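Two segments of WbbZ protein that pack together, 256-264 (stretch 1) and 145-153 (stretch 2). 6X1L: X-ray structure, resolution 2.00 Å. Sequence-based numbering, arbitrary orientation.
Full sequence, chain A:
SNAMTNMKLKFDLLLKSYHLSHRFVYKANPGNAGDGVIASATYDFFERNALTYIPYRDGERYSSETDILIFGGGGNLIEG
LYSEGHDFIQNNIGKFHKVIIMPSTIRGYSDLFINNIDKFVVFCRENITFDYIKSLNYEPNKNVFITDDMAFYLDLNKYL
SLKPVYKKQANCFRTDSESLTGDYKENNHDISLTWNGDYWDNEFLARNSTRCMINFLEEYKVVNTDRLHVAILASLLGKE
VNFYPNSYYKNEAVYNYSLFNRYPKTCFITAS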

# COMPACT_ATOMS: atom_id res chain seq x y z
N ASN A 256 -25.35 11.53 3.67
CA ASN A 256 -26.73 11.88 3.37
C ASN A 256 -26.99 11.91 1.87
O ASN A 256 -28.10 11.56 1.44
CB ASN A 256 -27.07 13.24 4.00
CG ASN A 256 -27.21 13.16 5.51
OD1 ASN A 256 -27.63 12.15 6.06
ND2 ASN A 256 -26.85 14.25 6.19
N TYR A 257 -26.00 12.29 1.07
CA TYR A 257 -26.21 12.40 -0.37
C TYR A 257 -26.03 11.08 -1.11
O TYR A 257 -26.77 10.80 -2.06
CB TYR A 257 -25.27 13.44 -0.97
CG TYR A 257 -25.52 13.67 -2.44
CD1 TYR A 257 -26.66 14.35 -2.88
CD2 TYR A 257 -24.63 13.21 -3.40
CE1 TYR A 257 -26.89 14.55 -4.23
CE2 TYR A 257 -24.85 13.40 -4.75
CZ TYR A 257 -25.98 14.08 -5.16
OH TYR A 257 -26.20 14.28 -6.50
N SER A 258 -25.06 10.25 -0.70
CA SER A 258 -24.63 9.11 -1.49
C SER A 258 -24.83 7.76 -0.84
O SER A 258 -25.04 6.77 -1.55
CB SER A 258 -23.14 9.26 -1.86
OG SER A 258 -22.93 10.38 -2.69
N LEU A 259 -24.77 7.66 0.49
CA LEU A 259 -24.84 6.37 1.16
C LEU A 259 -26.20 6.06 1.75
O LEU A 259 -26.57 4.88 1.84
CB LEU A 259 -23.78 6.30 2.27
CG LEU A 259 -22.33 6.35 1.78
CD1 LEU A 259 -21.36 6.42 2.96
CD2 LEU A 259 -22.01 5.15 0.90
N PHE A 260 -26.96 7.08 2.14
CA PHE A 260 -28.30 6.86 2.68
C PHE A 260 -29.19 6.15 1.66
O PHE A 260 -29.23 6.54 0.49
CB PHE A 260 -28.92 8.19 3.10
CG PHE A 260 -30.32 8.07 3.63
CD1 PHE A 260 -30.54 7.77 4.96
CD2 PHE A 260 -31.41 8.25 2.79
CE1 PHE A 260 -31.82 7.65 5.45
CE2 PHE A 260 -32.69 8.12 3.28
CZ PHE A 260 -32.90 7.83 4.61
N ASN A 261 -29.88 5.11 2.12
CA ASN A 261 -30.85 4.35 1.32
C ASN A 261 -30.22 3.58 0.17
O ASN A 261 -30.61 2.44 -0.10
CB ASN A 261 -31.95 5.28 0.79
N ARG A 262 -29.25 4.19 -0.53
CA ARG A 262 -28.60 3.49 -1.63
C ARG A 262 -27.79 2.30 -1.14
O ARG A 262 -27.61 1.32 -1.87
CB ARG A 262 -27.70 4.46 -2.41
N TYR A 263 -27.30 2.35 0.10
CA TYR A 263 -26.53 1.28 0.71
C TYR A 263 -27.13 1.02 2.09
O TYR A 263 -26.68 1.60 3.09
CB TYR A 263 -25.05 1.63 0.79
CG TYR A 263 -24.41 1.80 -0.58
CD1 TYR A 263 -23.82 0.72 -1.22
CD2 TYR A 263 -24.42 3.03 -1.22
CE1 TYR A 263 -23.24 0.87 -2.47
CE2 TYR A 263 -23.84 3.18 -2.47
CZ TYR A 263 -23.26 2.10 -3.09
OH TYR A 263 -22.68 2.25 -4.33
N PRO A 264 -28.16 0.17 2.18
CA PRO A 264 -28.92 0.07 3.43
C PRO A 264 -28.15 -0.56 4.58
O PRO A 264 -28.57 -0.41 5.73
CB PRO A 264 -30.13 -0.79 3.04
CG PRO A 264 -29.66 -1.58 1.86
CD PRO A 264 -28.67 -0.72 1.13
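Stretch 2 (145-153) FITDDMAFY

Stretch 2 leaves a strand at Ile 146, runs as loop through Thr 147, Asp 148 and Asp 149, and closes in a 3-10 turn from Met 150 to Tyr 153. The two stretches run in roughly the same sense, from helical Tyr 257 on Ile 146 to Tyr 263 on Phe 152. The backbones come nearest at Ser 258 and Asp 148, with CA atoms 6.3 Å apart.

Polar contact is concentrated at this point. Ser 258 is in the m rotamer (chi1 -65°), and its OG donates a very short hydrogen bond, 2.5 Å, to Asp 148 OD1. The CA-to-CB bond of Asp 148 points sideways, but chi1 of -73° (m) and chi2 of -43° bring its carboxylate to the serine. Ser 258 OG also accepts from water 1 (2.8 Å to the water O). The same water O accepts from Asp 149 N at 2.8 Å, bridging the two stretches.

The CA-to-CB bond of Tyr 257 points toward stretch 2. With chi1 at -176° (t), its ring reaches Ile 146, which is itself extended, t at both chi1 and chi2. Ile 146 CD1 lies over one ring face, 3.5 Å from Tyr 257 CE1, in a CH-pi contact. The CA-to-CB bond of Thr 147 points away; its carbonyl C lies 3.7 Å from Tyr 257 CE2.

Phe 152, m at chi1, fills the other apolar contact. Its CZ is 3.5 Å from Ser 258 CB and 3.8 Å from Leu 259 CD2. Leu 259 starts sideways, but its m, t conformation brings its end nearer. Tyr 263, also m, places its OH 3.7 Å from Phe 152 CD1, near the plane of the phenylalanine ring.

Asp 149 helps hold the 3-10 turn that carries Phe 152. Its OD2 accepts from Ala 151 N at 2.9 Å, and its O from Phe 152 N at 3.2 Å.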

# COMPACT_ATOMS: atom_id res chain seq x y z
N PHE A 145 -22.21 21.93 -10.31
CA PHE A 145 -22.96 20.69 -10.46
C PHE A 145 -22.80 19.87 -9.19
O PHE A 145 -21.87 20.07 -8.41
CB PHE A 145 -22.48 19.85 -11.65
CG PHE A 145 -22.44 20.59 -12.96
CD1 PHE A 145 -23.45 20.42 -13.89
CD2 PHE A 145 -21.38 21.42 -13.27
CE1 PHE A 145 -23.41 21.09 -15.10
CE2 PHE A 145 -21.34 22.10 -14.48
CZ PHE A 145 -22.36 21.93 -15.39
N ILE A 146 -23.71 18.92 -9.00
CA ILE A 146 -23.67 18.02 -7.86
C ILE A 146 -23.73 16.58 -8.38
O ILE A 146 -24.52 16.27 -9.27
CB ILE A 146 -24.81 18.29 -6.86
CG1 ILE A 146 -24.71 17.35 -5.65
CG2 ILE A 146 -26.17 18.18 -7.53
CD1 ILE A 146 -25.56 17.78 -4.48
N THR A 147 -22.87 15.72 -7.83
CA THR A 147 -22.84 14.32 -8.23
C THR A 147 -22.02 13.57 -7.19
O THR A 147 -21.40 14.17 -6.31
CB THR A 147 -22.27 14.16 -9.64
OG1 THR A 147 -22.37 12.79 -10.05
CG2 THR A 147 -20.83 14.62 -9.71
N ASP A 148 -22.04 12.24 -7.29
CA ASP A 148 -21.37 11.41 -6.31
C ASP A 148 -19.86 11.60 -6.35
O ASP A 148 -19.27 11.90 -7.40
CB ASP A 148 -21.70 9.93 -6.54
CG ASP A 148 -23.11 9.58 -6.13
OD1 ASP A 148 -23.55 10.04 -5.05
OD2 ASP A 148 -23.79 8.84 -6.88
N ASP A 149 -19.23 11.43 -5.19
CA ASP A 149 -17.78 11.29 -5.12
C ASP A 149 -17.30 10.30 -6.18
O ASP A 149 -18.00 9.34 -6.52
CB ASP A 149 -17.36 10.81 -3.73
CG ASP A 149 -15.85 10.64 -3.58
OD1 ASP A 149 -15.15 11.63 -3.27
OD2 ASP A 149 -15.36 9.51 -3.78
N MSE A 150 -16.12 10.55 -6.73
CA MSE A 150 -15.58 9.73 -7.81
C MSE A 150 -15.51 8.24 -7.45
O MSE A 150 -15.71 7.39 -8.32
CB MSE A 150 -14.19 10.21 -8.23
CG MSE A 150 -14.15 11.58 -8.89
SE MSE A 150 -15.28 11.70 -10.49
CE MSE A 150 -14.38 10.40 -11.63
N ALA A 151 -15.25 7.94 -6.18
CA ALA A 151 -15.05 6.54 -5.78
C ALA A 151 -16.25 5.67 -6.09
O ALA A 151 -16.10 4.45 -6.24
CB ALA A 151 -14.71 6.45 -4.29
N PHE A 152 -17.45 6.25 -6.22
CA PHE A 152 -18.57 5.42 -6.64
C PHE A 152 -18.43 4.96 -8.09
O PHE A 152 -19.12 4.01 -8.49
CB PHE A 152 -19.88 6.16 -6.40
CG PHE A 152 -20.15 6.43 -4.94
CD1 PHE A 152 -20.75 5.45 -4.14
CD2 PHE A 152 -19.76 7.62 -4.35
CE1 PHE A 152 -20.97 5.68 -2.80
CE2 PHE A 152 -19.99 7.85 -3.00
CZ PHE A 152 -20.59 6.88 -2.22
N TYR A 153 -17.53 5.58 -8.86
CA TYR A 153 -17.22 5.13 -10.22
C TYR A 153 -16.19 4.01 -10.26
O TYR A 153 -15.80 3.60 -11.36
CB TYR A 153 -16.70 6.30 -11.06
CG TYR A 153 -17.78 7.16 -11.68
CD1 TYR A 153 -18.32 6.85 -12.92
CD2 TYR A 153 -18.24 8.30 -11.03
CE1 TYR A 153 -19.30 7.63 -13.50
CE2 TYR A 153 -19.22 9.09 -11.60
CZ TYR A 153 -19.74 8.75 -12.83
OH TYR A 153 -20.72 9.54 -13.40
O HOH W 1 -20.52 11.77 -2.71